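PDB 3SYJ: adhesion and penetration protein autotransporter from Haemophilus influenzae, which promotes bacterial adherence to and invasion of host cells, is probably a serine protease, and self-associates between cells in bacterial aggregation. Local coordinates for residues 286-292 against 303-309; 352-358 against 374-380; 666-672 against 684-690; 697-701 against 718-722. All coordinates share one frame; numbering follows the deposited sequence.

The four contacts form two clusters along the beta-helical passenger domain. Interactions 1 and 2 have centres 12 Å apart and touch directly: Ala307 N lies 2.9 Å from Asn357 O, a probable hydrogen bond that ties the hairpin of interaction 1 to the first of the two rungs in interaction 2. Interactions 3 and 4 have centres 14 Å apart, where Leu689 CD1 meets Ile698 CD1 at 4.0 Å and Pro666 packs on Leu720. The two clusters lie on opposite sides of the chain's centre, their contact centres about 59 to 66 Å apart. All four are architectural and lie away from Ser218, the active-site serine inferred by similarity in the protease domain.

Interaction 1: 286-292 against 303-309; sequences DNGQGSI and KITLANM
Gly290 and Ile304 form the tight middle of an antiparallel beta hairpin, strands 289-294 and 301-308, in the early part of the beta-helix. They are a hydrogen-bonded pair, and the bond from Ile304 N to Gly290 O (2.9 Å) is almost straight at 174°. Glycine suits this place because neighbours lie directly over its backbone: Ile304 CG1 comes within 3.5 Å of Gly290 C, and Leu306 CD1 rests 3.9 Å from Gly290 CA. The first torsion of Ile304 (chi1 65°) sets CG1 between its own backbone N and carbonyl carbon, over the partner strand. Ile292 crosses Ile304 at about a right angle, and both branched chains continue into an apolar layer with Ile282 and Leu340. The face carrying Gln289, Ser291 and Lys303 is looser and more open to solvent. There Lys303, bent at three successive torsions, curls back until its CE is 3.2 Å from Gly290 O, while its NZ merely lies near the Gln289 amide. That amide is steadied across the corner at Gly288, whose positive phi glycine readily adopts, Asn287 ND2 donating to Gln289 OE1 at 2.7 Å. On the far side of that corner, Met309 N donates to Asp286 O at 2.7 Å.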
loop_
_atom_site.group_PDB
_atom_site.type_symbol
_atom_site.label_atom_id
_atom_site.label_comp_id
_atom_site.label_asym_id
_atom_site.label_seq_id
_atom_site.Cartn_x
_atom_site.Cartn_y
_atom_site.Cartn_z
ATOM N N ASP A 286 47.849 -58.031 31.397
ATOM C CA ASP A 286 48.961 -57.256 30.872
ATOM C C ASP A 286 49.910 -58.017 29.947
ATOM O O ASP A 286 50.664 -57.399 29.199
ATOM C CB ASP A 286 49.734 -56.613 32.023
ATOM C CG ASP A 286 49.006 -55.423 32.607
ATOM O OD1 ASP A 286 47.998 -55.003 32.003
ATOM O OD2 ASP A 286 49.436 -54.904 33.659
ATOM N N ASN A 287 49.884 -59.344 29.995
ATOM C CA ASN A 287 50.764 -60.115 29.130
ATOM C C ASN A 287 50.127 -60.370 27.761
ATOM O O ASN A 287 50.498 -61.297 27.039
ATOM C CB ASN A 287 51.223 -61.415 29.811
ATOM C CG ASN A 287 50.283 -62.581 29.557
ATOM O OD1 ASN A 287 49.058 -62.435 29.596
ATOM N ND2 ASN A 287 50.859 -63.752 29.294
ATOM N N GLY A 288 49.161 -59.526 27.409
ATOM C CA GLY A 288 48.522 -59.598 26.114
ATOM C C GLY A 288 47.618 -60.798 25.930
ATOM O O GLY A 288 47.265 -61.142 24.806
ATOM N N GLN A 289 47.235 -61.446 27.022
ATOM C CA GLN A 289 46.294 -62.555 26.918
ATOM C C GLN A 289 44.888 -62.175 27.355
ATOM O O GLN A 289 44.692 -61.530 28.387
ATOM C CB GLN A 289 46.797 -63.787 27.661
ATOM C CG GLN A 289 47.320 -64.844 26.712
ATOM C CD GLN A 289 48.353 -65.743 27.348
ATOM O OE1 GLN A 289 48.912 -65.422 28.400
ATOM N NE2 GLN A 289 48.621 -66.878 26.706
ATOM N N GLY A 290 43.912 -62.567 26.548
ATOM C CA GLY A 290 42.539 -62.187 26.796
ATOM C C GLY A 290 41.565 -63.300 26.484
ATOM O O GLY A 290 41.924 -64.312 25.873
ATOM N N SER A 291 40.320 -63.103 26.902
ATOM C CA SER A 291 39.290 -64.109 26.692
ATOM C C SER A 291 37.911 -63.487 26.520
ATOM O O SER A 291 37.581 -62.489 27.164
ATOM C CB SER A 291 39.277 -65.093 27.859
ATOM O OG SER A 291 38.784 -66.345 27.441
ATOM N N ILE A 292 37.116 -64.082 25.642
ATOM C CA ILE A 292 35.736 -63.674 25.451
ATOM C C ILE A 292 34.836 -64.866 25.737
ATOM O O ILE A 292 34.917 -65.892 25.069
ATOM C CB ILE A 292 35.466 -63.197 24.008
ATOM C CG1 ILE A 292 36.145 -61.852 23.738
ATOM C CG2 ILE A 292 33.975 -63.080 23.753
ATOM C CD1 ILE A 292 36.003 -61.381 22.298
ATOM N N LYS A 303 39.715 -67.455 22.993
ATOM C CA LYS A 303 40.943 -66.761 23.385
ATOM C C LYS A 303 41.195 -65.592 22.438
ATOM O O LYS A 303 41.028 -65.731 21.232
ATOM C CB LYS A 303 42.144 -67.712 23.343
ATOM C CG LYS A 303 42.211 -68.740 24.470
ATOM C CD LYS A 303 42.233 -68.091 25.862
ATOM C CE LYS A 303 43.410 -67.118 26.063
ATOM N NZ LYS A 303 44.741 -67.777 26.284
ATOM N N ILE A 304 41.601 -64.446 22.973
ATOM C CA ILE A 304 41.963 -63.307 22.131
ATOM C C ILE A 304 43.313 -62.713 22.548
ATOM O O ILE A 304 43.774 -62.937 23.667
ATOM C CB ILE A 304 40.887 -62.213 22.168
ATOM C CG1 ILE A 304 40.789 -61.611 23.569
ATOM C CG2 ILE A 304 39.553 -62.775 21.726
ATOM C CD1 ILE A 304 39.769 -60.498 23.704
ATOM N N THR A 305 43.946 -61.962 21.648
ATOM C CA THR A 305 45.230 -61.327 21.958
ATOM C C THR A 305 45.079 -59.822 22.105
ATOM O O THR A 305 44.331 -59.193 21.358
ATOM C CB THR A 305 46.300 -61.630 20.893
ATOM O OG1 THR A 305 45.876 -61.115 19.622
ATOM C CG2 THR A 305 46.520 -63.126 20.779
ATOM N N LEU A 306 45.790 -59.256 23.077
ATOM C CA LEU A 306 45.680 -57.834 23.390
ATOM C C LEU A 306 47.054 -57.180 23.433
ATOM O O LEU A 306 48.061 -57.803 23.090
ATOM C CB LEU A 306 44.986 -57.635 24.741
ATOM C CG LEU A 306 43.636 -58.316 24.965
ATOM C CD1 LEU A 306 43.313 -58.370 26.448
ATOM C CD2 LEU A 306 42.532 -57.601 24.211
ATOM N N ALA A 307 47.093 -55.925 23.864
ATOM C CA ALA A 307 48.360 -55.253 24.070
ATOM C C ALA A 307 49.174 -56.085 25.040
ATOM O O ALA A 307 48.703 -56.410 26.126
ATOM C CB ALA A 307 48.146 -53.868 24.625
ATOM N N ASN A 308 50.392 -56.430 24.642
ATOM C CA ASN A 308 51.284 -57.200 25.497
ATOM C C ASN A 308 52.367 -56.329 26.153
ATOM O O ASN A 308 53.326 -55.914 25.503
ATOM C CB ASN A 308 51.900 -58.352 24.706
ATOM C CG ASN A 308 52.730 -59.263 25.570
ATOM O OD1 ASN A 308 53.069 -58.920 26.703
ATOM N ND2 ASN A 308 53.068 -60.434 25.044
ATOM N N MET A 309 52.210 -56.059 27.444
ATOM C CA MET A 309 53.091 -55.138 28.158
ATOM C C MET A 309 54.475 -55.708 28.424
ATOM O O MET A 309 55.393 -54.973 28.787
ATOM C CB MET A 309 52.460 -54.721 29.484
ATOM C CG MET A 309 51.114 -54.061 29.319
ATOM S SD MET A 309 51.266 -52.521 28.405
ATOM C CE MET A 309 49.744 -52.578 27.472
#

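Interaction 2: 352-358 against 374-380; sequences FASDINQ and NSNQTWQ
Gln358 OE1 receives the indole N-H of Trp379, with NE1 2.8 Å away and the oxygen in the plane of the ring. The donor also lies in the carbonyl plane of Gln358, although the amide and ring planes are 68° apart. Glutamine is long enough for this: its chain runs extended beyond CG to the indole, and its NE2 is held by Glu338 O. Elsewhere the side chain of Trp379 meets apolar groups. Phe352 CE2 touches Trp379 CB at 3.6 Å, the ring planes at 90° but the approach oblique, and Ile356 CG2 approaches Trp379 CD1 at 3.9 Å. Where the strands begin, Ile356 N donates to Thr378 O at 3.0 Å. Asp355 OD1 takes the N-H of the same threonine at 2.9 Å, from above the carboxylate plane. Further back Gln377 CG lies 3.3 Å from Ser354 C, and the bend at chi2 (79°) brings OE1 round to accept the N-H of Ser375. Asn357 and Gln380 lie side by side without bonding each other; Asn357 OD1 serves Gly359 N, and Gln380 NE2 serves Asp402. Short parallel strands 356-357 and 379-380, carrying like-facing residues in register, belong to successive rungs of a right-handed parallel beta-helix, as in other autotransporter passengers.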
loop_
_atom_site.group_PDB
_atom_site.type_symbol
_atom_site.label_atom_id
_atom_site.label_comp_id
_atom_site.label_asym_id
_atom_site.label_seq_id
_atom_site.Cartn_x
_atom_site.Cartn_y
_atom_site.Cartn_z
ATOM N N PHE A 352 32.383 -55.899 30.191
ATOM C CA PHE A 352 33.784 -55.785 30.561
ATOM C C PHE A 352 34.005 -56.291 31.999
ATOM O O PHE A 352 33.655 -55.619 32.978
ATOM C CB PHE A 352 34.268 -54.337 30.389
ATOM C CG PHE A 352 34.617 -53.972 28.963
ATOM C CD1 PHE A 352 33.660 -54.015 27.959
ATOM C CD2 PHE A 352 35.904 -53.568 28.633
ATOM C CE1 PHE A 352 33.987 -53.669 26.651
ATOM C CE2 PHE A 352 36.233 -53.227 27.328
ATOM C CZ PHE A 352 35.274 -53.279 26.335
ATOM N N ALA A 353 34.582 -57.484 32.114
ATOM C CA ALA A 353 34.908 -58.058 33.416
ATOM C C ALA A 353 36.239 -57.525 33.948
ATOM O O ALA A 353 36.534 -57.639 35.141
ATOM C CB ALA A 353 34.931 -59.573 33.335
ATOM N N SER A 354 37.044 -56.945 33.061
ATOM C CA SER A 354 38.294 -56.307 33.472
ATOM C C SER A 354 38.616 -55.163 32.531
ATOM O O SER A 354 38.034 -55.066 31.453
ATOM C CB SER A 354 39.455 -57.311 33.453
ATOM O OG SER A 354 39.885 -57.566 32.120
ATOM N N ASP A 355 39.538 -54.297 32.934
ATOM C CA ASP A 355 40.067 -53.307 32.009
ATOM C C ASP A 355 40.570 -54.015 30.765
ATOM O O ASP A 355 41.058 -55.146 30.832
ATOM C CB ASP A 355 41.219 -52.534 32.639
ATOM C CG ASP A 355 40.762 -51.600 33.720
ATOM O OD1 ASP A 355 39.537 -51.389 33.835
ATOM O OD2 ASP A 355 41.625 -51.078 34.452
ATOM N N ILE A 356 40.446 -53.341 29.628
ATOM C CA ILE A 356 40.922 -53.883 28.366
ATOM C C ILE A 356 41.792 -52.886 27.615
ATOM O O ILE A 356 41.378 -51.757 27.336
ATOM C CB ILE A 356 39.760 -54.316 27.463
ATOM C CG1 ILE A 356 39.016 -55.493 28.095
ATOM C CG2 ILE A 356 40.280 -54.683 26.071
ATOM C CD1 ILE A 356 39.803 -56.786 28.081
ATOM N N ASN A 357 43.000 -53.297 27.288
ATOM C CA ASN A 357 43.887 -52.608 26.386
ATOM C C ASN A 357 44.183 -53.482 25.185
ATOM O O ASN A 357 44.985 -54.370 25.219
ATOM C CB ASN A 357 45.170 -52.188 27.089
ATOM C CG ASN A 357 46.060 -51.317 26.242
ATOM O OD1 ASN A 357 45.834 -51.094 25.087
ATOM N ND2 ASN A 357 47.057 -50.804 26.852
ATOM N N GLN A 358 43.461 -53.184 24.132
ATOM C CA GLN A 358 43.527 -53.873 22.883
ATOM C C GLN A 358 44.768 -53.527 22.029
ATOM O O GLN A 358 45.033 -54.142 21.048
ATOM C CB GLN A 358 42.233 -53.588 22.145
ATOM C CG GLN A 358 41.506 -54.792 21.647
ATOM C CD GLN A 358 40.174 -54.492 21.019
ATOM O OE1 GLN A 358 39.488 -53.599 21.411
ATOM N NE2 GLN A 358 39.827 -55.250 20.067
ATOM N N ASN A 374 31.287 -54.270 34.576
ATOM C CA ASN A 374 30.749 -54.795 35.826
ATOM C C ASN A 374 30.899 -53.752 36.917
ATOM O O ASN A 374 30.068 -53.657 37.823
ATOM C CB ASN A 374 31.473 -56.069 36.243
ATOM C CG ASN A 374 31.017 -57.265 35.461
ATOM O OD1 ASN A 374 29.927 -57.256 34.873
ATOM N ND2 ASN A 374 31.838 -58.310 35.440
ATOM N N SER A 375 31.960 -52.992 36.831
ATOM C CA SER A 375 32.264 -51.978 37.783
ATOM C C SER A 375 32.771 -50.560 37.444
ATOM O O SER A 375 32.065 -49.618 37.576
ATOM C CB SER A 375 33.300 -52.500 38.728
ATOM O OG SER A 375 33.289 -51.729 39.862
ATOM N N ASN A 376 34.011 -50.458 37.007
ATOM C CA ASN A 376 34.595 -49.254 36.478
ATOM C C ASN A 376 35.655 -49.601 35.457
ATOM O O ASN A 376 36.572 -48.891 35.241
ATOM C CB ASN A 376 35.159 -48.412 37.600
ATOM C CG ASN A 376 36.295 -49.107 38.367
ATOM O OD1 ASN A 376 36.492 -50.337 38.316
ATOM N ND2 ASN A 376 37.041 -48.302 39.103
ATOM N N GLN A 377 35.481 -50.748 34.847
ATOM C CA GLN A 377 36.397 -51.227 33.821
ATOM C C GLN A 377 36.478 -50.233 32.664
ATOM O O GLN A 377 35.468 -49.635 32.279
ATOM C CB GLN A 377 35.964 -52.604 33.321
ATOM C CG GLN A 377 36.237 -53.741 34.301
ATOM C CD GLN A 377 35.200 -53.823 35.407
ATOM O OE1 GLN A 377 34.086 -53.329 35.263
ATOM N NE2 GLN A 377 35.565 -54.451 36.517
ATOM N N THR A 378 37.679 -50.053 32.122
ATOM C CA THR A 378 37.900 -49.131 31.000
ATOM C C THR A 378 38.252 -49.853 29.695
ATOM O O THR A 378 38.601 -51.035 29.704
ATOM C CB THR A 378 39.021 -48.122 31.317
ATOM O OG1 THR A 378 40.248 -48.824 31.548
ATOM C CG2 THR A 378 38.670 -47.295 32.549
ATOM N N TRP A 379 38.150 -49.143 28.573
ATOM C CA TRP A 379 38.608 -49.689 27.292
ATOM C C TRP A 379 39.578 -48.752 26.587
ATOM O O TRP A 379 39.504 -47.534 26.733
ATOM C CB TRP A 379 37.443 -50.002 26.346
ATOM C CG TRP A 379 37.901 -50.457 24.967
ATOM C CD1 TRP A 379 38.252 -51.725 24.609
ATOM C CD2 TRP A 379 38.046 -49.652 23.781
ATOM N NE1 TRP A 379 38.614 -51.765 23.282
ATOM C CE2 TRP A 379 38.489 -50.509 22.748
ATOM C CE3 TRP A 379 37.850 -48.295 23.495
ATOM C CZ2 TRP A 379 38.745 -50.051 21.446
ATOM C CZ3 TRP A 379 38.098 -47.840 22.197
ATOM C CH2 TRP A 379 38.545 -48.718 21.191
ATOM N N GLN A 380 40.469 -49.348 25.799
ATOM C CA GLN A 380 41.495 -48.625 25.062
ATOM C C GLN A 380 41.919 -49.465 23.862
ATOM O O GLN A 380 42.294 -50.630 24.018
ATOM C CB GLN A 380 42.700 -48.387 25.968
ATOM C CG GLN A 380 43.738 -47.445 25.396
ATOM C CD GLN A 380 44.902 -47.225 26.338
ATOM O OE1 GLN A 380 45.122 -48.002 27.265
ATOM N NE2 GLN A 380 45.664 -46.164 26.095
HETATM O O HOH W 1 34.238 -57.843 36.728
HETATM O O HOH W 2 41.805 -49.805 29.674
#

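Interaction 3: 666-672 against 684-690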
loop_
_atom_site.group_PDB
_atom_site.type_symbol
_atom_site.label_atom_id
_atom_site.label_comp_id
_atom_site.label_asym_id
_atom_site.label_seq_id
_atom_site.Cartn_x
_atom_site.Cartn_y
_atom_site.Cartn_z
ATOM N N PRO A 666 34.194 1.494 -2.809
ATOM C CA PRO A 666 35.320 1.536 -3.746
ATOM C C PRO A 666 36.108 2.839 -3.631
ATOM O O PRO A 666 35.510 3.889 -3.407
ATOM C CB PRO A 666 34.638 1.452 -5.112
ATOM C CG PRO A 666 33.333 0.797 -4.843
ATOM C CD PRO A 666 32.911 1.294 -3.500
ATOM N N ASN A 667 37.429 2.759 -3.772
ATOM C CA ASN A 667 38.303 3.936 -3.752
ATOM C C ASN A 667 38.411 4.626 -2.401
ATOM O O ASN A 667 38.783 5.793 -2.320
ATOM C CB ASN A 667 37.896 4.928 -4.837
ATOM C CG ASN A 667 38.104 4.369 -6.219
ATOM O OD1 ASN A 667 37.155 4.193 -6.982
ATOM N ND2 ASN A 667 39.357 4.053 -6.545
ATOM N N GLN A 668 38.080 3.894 -1.345
ATOM C CA GLN A 668 38.318 4.346 0.017
ATOM C C GLN A 668 38.946 3.206 0.788
ATOM O O GLN A 668 39.064 2.090 0.281
ATOM C CB GLN A 668 37.013 4.727 0.705
ATOM C CG GLN A 668 36.260 5.844 0.029
ATOM C CD GLN A 668 35.072 6.308 0.847
ATOM O OE1 GLN A 668 34.634 5.627 1.781
ATOM N NE2 GLN A 668 34.541 7.477 0.500
ATOM N N GLN A 669 39.343 3.486 2.020
ATOM C CA GLN A 669 39.792 2.430 2.904
ATOM C C GLN A 669 38.578 1.831 3.583
ATOM O O GLN A 669 37.649 2.547 3.949
ATOM C CB GLN A 669 40.774 2.961 3.948
ATOM C CG GLN A 669 42.094 3.413 3.354
ATOM C CD GLN A 669 43.199 3.520 4.384
ATOM O OE1 GLN A 669 42.944 3.762 5.569
ATOM N NE2 GLN A 669 44.439 3.340 3.937
ATOM N N ASN A 670 38.582 0.511 3.724
ATOM C CA ASN A 670 37.571 -0.183 4.498
ATOM C C ASN A 670 38.273 -1.098 5.479
ATOM O O ASN A 670 39.360 -1.598 5.194
ATOM C CB ASN A 670 36.661 -0.997 3.583
ATOM C CG ASN A 670 36.131 -0.184 2.418
ATOM O OD1 ASN A 670 35.021 0.339 2.466
ATOM N ND2 ASN A 670 36.932 -0.064 1.368
ATOM N N THR A 671 37.670 -1.309 6.644
ATOM C CA THR A 671 38.228 -2.252 7.604
ATOM C C THR A 671 37.902 -3.684 7.169
ATOM O O THR A 671 36.740 -4.076 7.112
ATOM C CB THR A 671 37.713 -1.991 9.034
ATOM O OG1 THR A 671 38.020 -0.643 9.417
ATOM C CG2 THR A 671 38.372 -2.944 10.012
ATOM N N ILE A 672 38.931 -4.455 6.837
ATOM C CA ILE A 672 38.725 -5.817 6.357
ATOM C C ILE A 672 39.251 -6.830 7.377
ATOM O O ILE A 672 40.399 -6.741 7.817
ATOM C CB ILE A 672 39.411 -6.041 4.990
ATOM C CG1 ILE A 672 38.931 -5.009 3.966
ATOM C CG2 ILE A 672 39.167 -7.460 4.480
ATOM C CD1 ILE A 672 37.442 -5.000 3.754
ATOM N N CYS A 684 42.243 -7.557 11.733
ATOM C CA CYS A 684 41.349 -6.525 11.212
ATOM C C CYS A 684 42.141 -5.266 10.946
ATOM O O CYS A 684 42.817 -4.765 11.838
ATOM C CB CYS A 684 40.227 -6.209 12.199
ATOM S SG CYS A 684 39.068 -7.558 12.464
ATOM N N GLN A 685 42.051 -4.750 9.727
ATOM C CA GLN A 685 42.846 -3.595 9.345
ATOM C C GLN A 685 42.244 -2.848 8.161
ATOM O O GLN A 685 41.592 -3.441 7.297
ATOM C CB GLN A 685 44.256 -4.040 8.981
ATOM C CG GLN A 685 44.334 -4.581 7.568
ATOM C CD GLN A 685 45.458 -5.573 7.382
ATOM O OE1 GLN A 685 46.613 -5.291 7.714
ATOM N NE2 GLN A 685 45.129 -6.744 6.837
ATOM N N LYS A 686 42.494 -1.544 8.130
ATOM C CA LYS A 686 42.056 -0.687 7.038
ATOM C C LYS A 686 42.831 -1.027 5.777
ATOM O O LYS A 686 44.052 -1.097 5.797
ATOM C CB LYS A 686 42.287 0.780 7.398
ATOM C CG LYS A 686 41.525 1.256 8.617
ATOM C CD LYS A 686 40.234 1.945 8.225
ATOM C CE LYS A 686 39.695 2.772 9.380
ATOM N NZ LYS A 686 38.828 3.876 8.895
ATOM N N VAL A 687 42.112 -1.239 4.684
ATOM C CA VAL A 687 42.717 -1.619 3.418
ATOM C C VAL A 687 42.138 -0.732 2.330
ATOM O O VAL A 687 40.928 -0.511 2.273
ATOM C CB VAL A 687 42.412 -3.100 3.056
ATOM C CG1 VAL A 687 42.987 -3.460 1.685
ATOM C CG2 VAL A 687 42.928 -4.046 4.132
ATOM N N ASP A 688 43.005 -0.214 1.473
ATOM C CA ASP A 688 42.554 0.537 0.314
ATOM C C ASP A 688 41.895 -0.369 -0.710
ATOM O O ASP A 688 42.440 -1.417 -1.070
ATOM C CB ASP A 688 43.717 1.277 -0.335
ATOM C CG ASP A 688 43.670 2.759 -0.073
ATOM O OD1 ASP A 688 44.712 3.324 0.328
ATOM O OD2 ASP A 688 42.581 3.354 -0.260
ATOM N N LEU A 689 40.719 0.039 -1.173
ATOM C CA LEU A 689 40.020 -0.670 -2.234
ATOM C C LEU A 689 40.126 0.136 -3.522
ATOM O O LEU A 689 39.210 0.877 -3.871
ATOM C CB LEU A 689 38.552 -0.876 -1.854
ATOM C CG LEU A 689 37.668 -1.645 -2.839
ATOM C CD1 LEU A 689 38.334 -2.941 -3.280
ATOM C CD2 LEU A 689 36.282 -1.911 -2.243
ATOM N N THR A 690 41.245 -0.005 -4.225
ATOM C CA THR A 690 41.520 0.833 -5.391
ATOM C C THR A 690 41.737 0.051 -6.690
ATOM O O THR A 690 41.614 0.611 -7.779
ATOM C CB THR A 690 42.717 1.759 -5.132
ATOM O OG1 THR A 690 43.833 0.978 -4.692
ATOM C CG2 THR A 690 42.379 2.768 -4.045
HETATM O O HOH W 3 40.012 2.485 -8.702
HETATM O O HOH W 4 40.749 5.352 6.890
HETATM O O HOH W 5 38.929 -2.191 1.477
HETATM O O HOH W 6 42.517 -8.264 6.819
#
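Asn670 and Val687 bond to each other twice through their backbones, Val687 N to Asn670 O at 2.8 Å and Asn670 N to Val687 O at 2.9 Å. They belong to an antiparallel beta hairpin, strands 669-675 and 682-688, which forms a two-stranded sheet of its own beside the solenoid and is cross-linked by the Cys673-Cys684 disulfide. Ile672 and Gln685 repeat the paired bonds nearer the disulfide. Towards the other end, Asn667 N reaches Leu689 O at 2.6 Å. Asparagine suits position 670 because its amide ties the hairpin to the chain just leading into it: OD1 accepts from Val665 N, while a water bridges ND2 and Val687 O. Outward, on the face of Gln669, Thr671, Lys686 and Asp688, contacts are long and water-mediated. A water joins Gln669 OE1 to Lys686 NZ, whereas Gln669 NE2 stays 3.6 Å from Asp688 OD1, their planes 68° apart. The methylene chain of Lys686, bent at chi2, passes Thr671 OG1 with CD at 3.6 Å. The opposite face is mixed; its apolar contact is Ile672 crossing Val687 at about a right angle. Leu689, its CG trans to the backbone N (chi1 -178°), packs on Val694 and Ile695 of helix 692-697 and lays CD2 3.9 Å from Pro666 CA.

Interaction 4: 697-701 against 718-722; sequences SIPKT and KGLAK
Leu720 spreads its two methyls to separate partners where neighbouring turns of the beta-solenoid meet: CD1 goes to Ile698 and CD2 to Lys700. Both pairs of side chains cross at about a right angle. On the Ile698 side, CD1 touches the CG2 branch at 3.7 Å. With this branch trans to the Ile698 backbone N, CG2 is presented to Leu720; the buried isoleucine also packs on Leu689, a place suited to a branched apolar chain. On the Lys700 side, CD2 meets CG at 4.0 Å. Only the near methylenes of Lys700 are used; the extended chain carries the amine away from the contact, as befits an exposed lysine. Pro699 packs on Asn644. Leu720 is held at the centre of an inverse gamma turn, Ala721 N donating to Gly719 O at 2.8 Å, and glycine readily takes the positive phi found at 719. The turn presents Leu720 O to Thr701 N, 3.0 Å away. Thr701 and Ala721 then pair as parallel strand residues with side chains on the same face, the alanine methyl fitting beside Thr701 CB, while Thr701 OG1 bonds to Val645 O. The ladder continues with the short bond from Lys722 N to Thr701 O, 2.7 Å.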
loop_
_atom_site.group_PDB
_atom_site.type_symbol
_atom_site.label_atom_id
_atom_site.label_comp_id
_atom_site.label_asym_id
_atom_site.label_seq_id
_atom_site.Cartn_x
_atom_site.Cartn_y
_atom_site.Cartn_z
ATOM N N SER A 697 35.332 -7.613 -8.523
ATOM C CA SER A 697 35.116 -8.968 -8.033
ATOM C C SER A 697 34.183 -8.986 -6.822
ATOM O O SER A 697 33.659 -10.028 -6.449
ATOM C CB SER A 697 36.443 -9.631 -7.672
ATOM O OG SER A 697 36.828 -9.273 -6.356
ATOM N N ILE A 698 33.974 -7.830 -6.212
ATOM C CA ILE A 698 33.121 -7.758 -5.036
ATOM C C ILE A 698 31.644 -7.530 -5.384
ATOM O O ILE A 698 31.295 -6.543 -6.035
ATOM C CB ILE A 698 33.614 -6.673 -4.072
ATOM C CG1 ILE A 698 35.070 -6.948 -3.682
ATOM C CG2 ILE A 698 32.703 -6.600 -2.855
ATOM C CD1 ILE A 698 35.702 -5.894 -2.808
ATOM N N PRO A 699 30.767 -8.451 -4.947
ATOM C CA PRO A 699 29.325 -8.355 -5.200
ATOM C C PRO A 699 28.678 -7.234 -4.396
ATOM O O PRO A 699 29.173 -6.896 -3.319
ATOM C CB PRO A 699 28.801 -9.708 -4.699
ATOM C CG PRO A 699 29.801 -10.109 -3.668
ATOM C CD PRO A 699 31.101 -9.732 -4.300
ATOM N N LYS A 700 27.600 -6.662 -4.924
ATOM C CA LYS A 700 26.805 -5.698 -4.179
ATOM C C LYS A 700 25.886 -6.457 -3.226
ATOM O O LYS A 700 24.974 -7.162 -3.656
ATOM C CB LYS A 700 25.963 -4.841 -5.124
ATOM C CG LYS A 700 26.761 -3.861 -5.961
ATOM C CD LYS A 700 25.854 -2.937 -6.755
ATOM C CE LYS A 700 26.644 -2.157 -7.806
ATOM N NZ LYS A 700 25.744 -1.316 -8.654
ATOM N N THR A 701 26.121 -6.303 -1.932
ATOM C CA THR A 701 25.374 -7.052 -0.934
ATOM C C THR A 701 23.872 -6.780 -0.995
ATOM O O THR A 701 23.435 -5.633 -0.902
ATOM C CB THR A 701 25.863 -6.708 0.467
ATOM O OG1 THR A 701 27.279 -6.930 0.535
ATOM C CG2 THR A 701 25.148 -7.561 1.497
ATOM N N LYS A 718 26.207 1.713 2.524
ATOM C CA LYS A 718 27.098 2.450 1.635
ATOM C C LYS A 718 27.778 1.551 0.617
ATOM O O LYS A 718 27.907 0.341 0.822
ATOM C CB LYS A 718 28.172 3.155 2.463
ATOM C CG LYS A 718 29.148 2.186 3.103
ATOM C CD LYS A 718 29.919 2.809 4.240
ATOM C CE LYS A 718 31.045 1.882 4.673
ATOM N NZ LYS A 718 31.718 2.363 5.909
ATOM N N GLY A 719 28.224 2.154 -0.478
ATOM C CA GLY A 719 29.027 1.459 -1.468
ATOM C C GLY A 719 28.344 0.260 -2.104
ATOM O O GLY A 719 27.208 0.352 -2.568
ATOM N N LEU A 720 29.050 -0.866 -2.126
ATOM C CA LEU A 720 28.584 -2.074 -2.798
ATOM C C LEU A 720 27.536 -2.799 -1.962
ATOM O O LEU A 720 27.775 -3.883 -1.418
ATOM C CB LEU A 720 29.767 -2.989 -3.094
ATOM C CG LEU A 720 30.823 -2.349 -3.994
ATOM C CD1 LEU A 720 31.964 -3.309 -4.267
ATOM C CD2 LEU A 720 30.182 -1.892 -5.289
ATOM N N ALA A 721 26.372 -2.175 -1.857
ATOM C CA ALA A 721 25.302 -2.695 -1.027
ATOM C C ALA A 721 23.969 -2.168 -1.522
ATOM O O ALA A 721 23.875 -1.047 -2.033
ATOM C CB ALA A 721 25.516 -2.304 0.426
ATOM N N LYS A 722 22.944 -2.997 -1.373
ATOM C CA LYS A 722 21.596 -2.647 -1.770
ATOM C C LYS A 722 20.628 -3.111 -0.690
ATOM O O LYS A 722 20.549 -4.302 -0.377
ATOM C CB LYS A 722 21.259 -3.302 -3.108
ATOM C CG LYS A 722 19.852 -3.045 -3.606
ATOM C CD LYS A 722 19.651 -3.717 -4.951
ATOM C CE LYS A 722 18.323 -3.355 -5.576
ATOM N NZ LYS A 722 18.237 -3.899 -6.968
#